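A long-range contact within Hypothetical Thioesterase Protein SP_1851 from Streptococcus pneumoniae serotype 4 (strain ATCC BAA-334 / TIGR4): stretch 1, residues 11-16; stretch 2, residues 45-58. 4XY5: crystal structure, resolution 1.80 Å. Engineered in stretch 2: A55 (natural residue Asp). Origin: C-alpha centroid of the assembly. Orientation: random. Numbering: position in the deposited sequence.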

# COMPACT_ATOMS: atom_id res chain seq x y z
N ALA A 11 6.80 -5.02 -25.59
CA ALA A 11 6.07 -4.02 -24.83
C ALA A 11 4.88 -4.66 -24.13
O ALA A 11 4.32 -5.66 -24.60
CB ALA A 11 5.61 -2.90 -25.74
N ILE A 12 4.52 -4.10 -22.98
CA ILE A 12 3.32 -4.46 -22.24
C ILE A 12 2.31 -3.36 -22.50
O ILE A 12 2.60 -2.19 -22.26
CB ILE A 12 3.62 -4.61 -20.74
CG1 ILE A 12 4.64 -5.74 -20.53
CG2 ILE A 12 2.34 -4.87 -19.94
CD1 ILE A 12 5.72 -5.38 -19.55
N SER A 13 1.14 -3.71 -23.02
CA SER A 13 0.19 -2.71 -23.43
C SER A 13 -1.16 -2.93 -22.73
O SER A 13 -1.49 -4.04 -22.35
CB SER A 13 0.02 -2.74 -24.96
OG SER A 13 -0.87 -1.72 -25.37
N ALA A 14 -1.92 -1.85 -22.57
CA ALA A 14 -3.23 -1.92 -21.92
C ALA A 14 -4.23 -1.06 -22.67
O ALA A 14 -3.89 0.04 -23.10
CB ALA A 14 -3.14 -1.47 -20.46
N PHE A 15 -5.46 -1.56 -22.83
CA PHE A 15 -6.52 -0.89 -23.59
C PHE A 15 -6.31 -0.84 -25.10
O PHE A 15 -6.61 0.17 -25.74
CB PHE A 15 -6.76 0.52 -23.07
CG PHE A 15 -7.24 0.56 -21.63
CD1 PHE A 15 -8.56 0.29 -21.32
CD2 PHE A 15 -6.35 0.84 -20.60
CE1 PHE A 15 -9.01 0.31 -20.01
CE2 PHE A 15 -6.79 0.87 -19.28
CZ PHE A 15 -8.12 0.60 -18.98
N GLU A 16 -5.83 -1.94 -25.66
CA GLU A 16 -5.85 -2.11 -27.11
C GLU A 16 -7.29 -2.31 -27.58
O GLU A 16 -7.63 -2.02 -28.73
CB GLU A 16 -4.96 -3.27 -27.53
CG GLU A 16 -3.49 -3.00 -27.24
CD GLU A 16 -2.54 -3.95 -27.94
OE1 GLU A 16 -1.34 -3.63 -28.00
OE2 GLU A 16 -2.99 -5.01 -28.42
N ALA A 45 -1.79 -12.56 -17.21
CA ALA A 45 -1.92 -11.12 -17.38
C ALA A 45 -0.86 -10.46 -16.50
O ALA A 45 -0.74 -10.80 -15.32
CB ALA A 45 -3.31 -10.64 -17.02
N HIS A 46 -0.10 -9.55 -17.10
CA HIS A 46 1.00 -8.89 -16.42
C HIS A 46 0.45 -8.05 -15.27
O HIS A 46 -0.61 -7.44 -15.40
CB HIS A 46 1.75 -8.02 -17.43
CG HIS A 46 3.10 -7.58 -16.96
ND1 HIS A 46 3.27 -6.64 -15.96
CD2 HIS A 46 4.34 -7.95 -17.34
CE1 HIS A 46 4.56 -6.45 -15.75
NE2 HIS A 46 5.23 -7.23 -16.58
N GLY A 47 1.14 -8.03 -14.13
CA GLY A 47 0.69 -7.23 -13.00
C GLY A 47 0.62 -5.75 -13.33
O GLY A 47 -0.20 -5.03 -12.79
N GLY A 48 1.49 -5.30 -14.23
CA GLY A 48 1.47 -3.91 -14.66
C GLY A 48 0.28 -3.61 -15.55
O GLY A 48 -0.31 -2.53 -15.49
N TYR A 49 -0.06 -4.56 -16.42
CA TYR A 49 -1.26 -4.45 -17.23
C TYR A 49 -2.50 -4.33 -16.36
O TYR A 49 -3.31 -3.42 -16.54
CB TYR A 49 -1.37 -5.67 -18.17
CG TYR A 49 -2.75 -5.97 -18.73
CD1 TYR A 49 -3.22 -5.33 -19.87
CD2 TYR A 49 -3.56 -6.93 -18.13
CE1 TYR A 49 -4.48 -5.62 -20.38
CE2 TYR A 49 -4.82 -7.23 -18.64
CZ TYR A 49 -5.27 -6.57 -19.76
OH TYR A 49 -6.52 -6.87 -20.27
N LEU A 50 -2.62 -5.23 -15.38
CA LEU A 50 -3.78 -5.20 -14.49
C LEU A 50 -3.83 -3.89 -13.71
O LEU A 50 -4.88 -3.30 -13.57
CB LEU A 50 -3.74 -6.38 -13.50
CG LEU A 50 -3.87 -7.77 -14.13
CD1 LEU A 50 -3.66 -8.83 -13.05
CD2 LEU A 50 -5.24 -7.89 -14.75
N PHE A 51 -2.68 -3.43 -13.22
CA PHE A 51 -2.65 -2.15 -12.51
C PHE A 51 -3.09 -1.02 -13.43
O PHE A 51 -3.83 -0.11 -13.02
CB PHE A 51 -1.26 -1.86 -11.97
CG PHE A 51 -1.16 -0.55 -11.22
CD1 PHE A 51 -1.31 -0.50 -9.85
CD2 PHE A 51 -0.90 0.64 -11.91
CE1 PHE A 51 -1.21 0.71 -9.17
CE2 PHE A 51 -0.80 1.84 -11.25
CZ PHE A 51 -0.96 1.88 -9.86
N THR A 52 -2.61 -1.04 -14.66
CA THR A 52 -2.92 0.06 -15.56
C THR A 52 -4.42 0.10 -15.87
O THR A 52 -5.01 1.17 -15.95
CB THR A 52 -2.08 -0.04 -16.86
OG1 THR A 52 -0.68 0.11 -16.53
CG2 THR A 52 -2.48 1.05 -17.87
N LEU A 53 -5.04 -1.07 -16.02
CA LEU A 53 -6.50 -1.11 -16.15
C LEU A 53 -7.15 -0.38 -14.97
O LEU A 53 -8.02 0.46 -15.16
CB LEU A 53 -7.01 -2.55 -16.23
CG LEU A 53 -6.56 -3.43 -17.39
CD1 LEU A 53 -7.22 -4.81 -17.31
CD2 LEU A 53 -6.87 -2.79 -18.76
N CYS A 54 -6.68 -0.67 -13.76
CA CYS A 54 -7.27 -0.06 -12.56
C CYS A 54 -7.02 1.45 -12.50
O CYS A 54 -7.92 2.23 -12.14
CB CYS A 54 -6.72 -0.70 -11.29
SG CYS A 54 -7.22 -2.40 -11.09
N ALA A 55 -5.81 1.88 -12.85
CA ALA A 55 -5.46 3.29 -12.76
C ALA A 55 -6.23 4.14 -13.75
O ALA A 55 -6.65 5.26 -13.44
CB ALA A 55 -3.96 3.49 -12.97
N GLN A 56 -6.40 3.62 -14.96
CA GLN A 56 -7.19 4.32 -15.96
C GLN A 56 -8.64 4.48 -15.48
O GLN A 56 -9.23 5.57 -15.55
CB GLN A 56 -7.13 3.57 -17.28
CG GLN A 56 -7.87 4.26 -18.42
CD GLN A 56 -7.22 5.55 -18.87
OE1 GLN A 56 -6.17 5.96 -18.35
NE2 GLN A 56 -7.83 6.21 -19.84
N ILE A 57 -9.21 3.41 -14.93
CA ILE A 57 -10.59 3.47 -14.45
C ILE A 57 -10.68 4.41 -13.24
O ILE A 57 -11.66 5.14 -13.09
CB ILE A 57 -11.15 2.05 -14.14
CG1 ILE A 57 -11.84 1.47 -15.38
CG2 ILE A 57 -12.20 2.09 -13.01
CD1 ILE A 57 -10.96 1.44 -16.65
N SER A 58 -9.65 4.46 -12.41
CA SER A 58 -9.64 5.41 -11.29
C SER A 58 -9.69 6.84 -11.82
O SER A 58 -10.39 7.70 -11.26
CB SER A 58 -8.41 5.21 -10.40
OG SER A 58 -8.42 6.14 -9.32

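A short strand, residues 12-14, and the residue that follows it lie along the helix 47-58, the two axes running in nearly the same direction (26° apart) and approaching to 8.0 Å. No hydrogen bond links the two stretches; the 430 Å² they bury is held by packing of side chains, largely apolar, and F15, I12 and A14 supply most of the strand side's share.

F15 covers the most surface. Its CA-to-CB bond points sideways, and with chi1 in the m well the end of the ring comes nearer the helix and meets residues from successive turns. L53 CD2 sits over one face, 3.8 Å from the F15 ring centroid and 19° off the normal, a CH-pi contact in which the methyl group also comes within 3.6 Å of F15 CZ. The ring edge faces the helix as well: I57 CD1 lies near the ring plane, 3.8 Å from F15 CZ, and the carbonyl oxygen T52 O lies 3.8 Å from F15 CE2. That oxygen already accepts the helical bond from Q56 N. Q56 CB approaches F15 CE2 obliquely at 3.4 Å, after which the Q56 side chain leads away, its OE1 hydrogen-bonded elsewhere in the structure.

At the other end of the contact, I12 points toward the start of the helix. I12 CD1 lies over one face of the H46 imidazole, 3.9 Å from the centroid and 29° off the normal, with H46 NE2 the nearest ring atom at 3.5 Å. The imidazole has a second role: H46 is the N-cap, and its ND1 accepts from G48 N at 2.8 Å, satisfying a first-turn amide that has no helical carbonyl partner, while NE2 is hydrogen-bonded elsewhere in the structure. I12 thus packs on a ring that also caps the N-terminal end of the helix. I12 CG2 also touches Y49 CB, at 4.2 Å.

Between these two sites the backbones come closest, A14 CA and Y49 CA being 5.7 Å apart. The small A14 side chain points toward the helix, and its CB packs against T52 CG2 at 3.7 Å, Y49 CD1 at 3.9 Å and L53 CD2 at 4.3 Å. The same L53 methyl therefore meets both A14 and F15. T52 OG1 donates to G48 O at 2.9 Å, so its hydroxyl is engaged within the helix while its methyl meets the strand. S13 turns its side chain away, but S13 O reaches the edge of the Y49 ring, 3.3 Å from Y49 CD1.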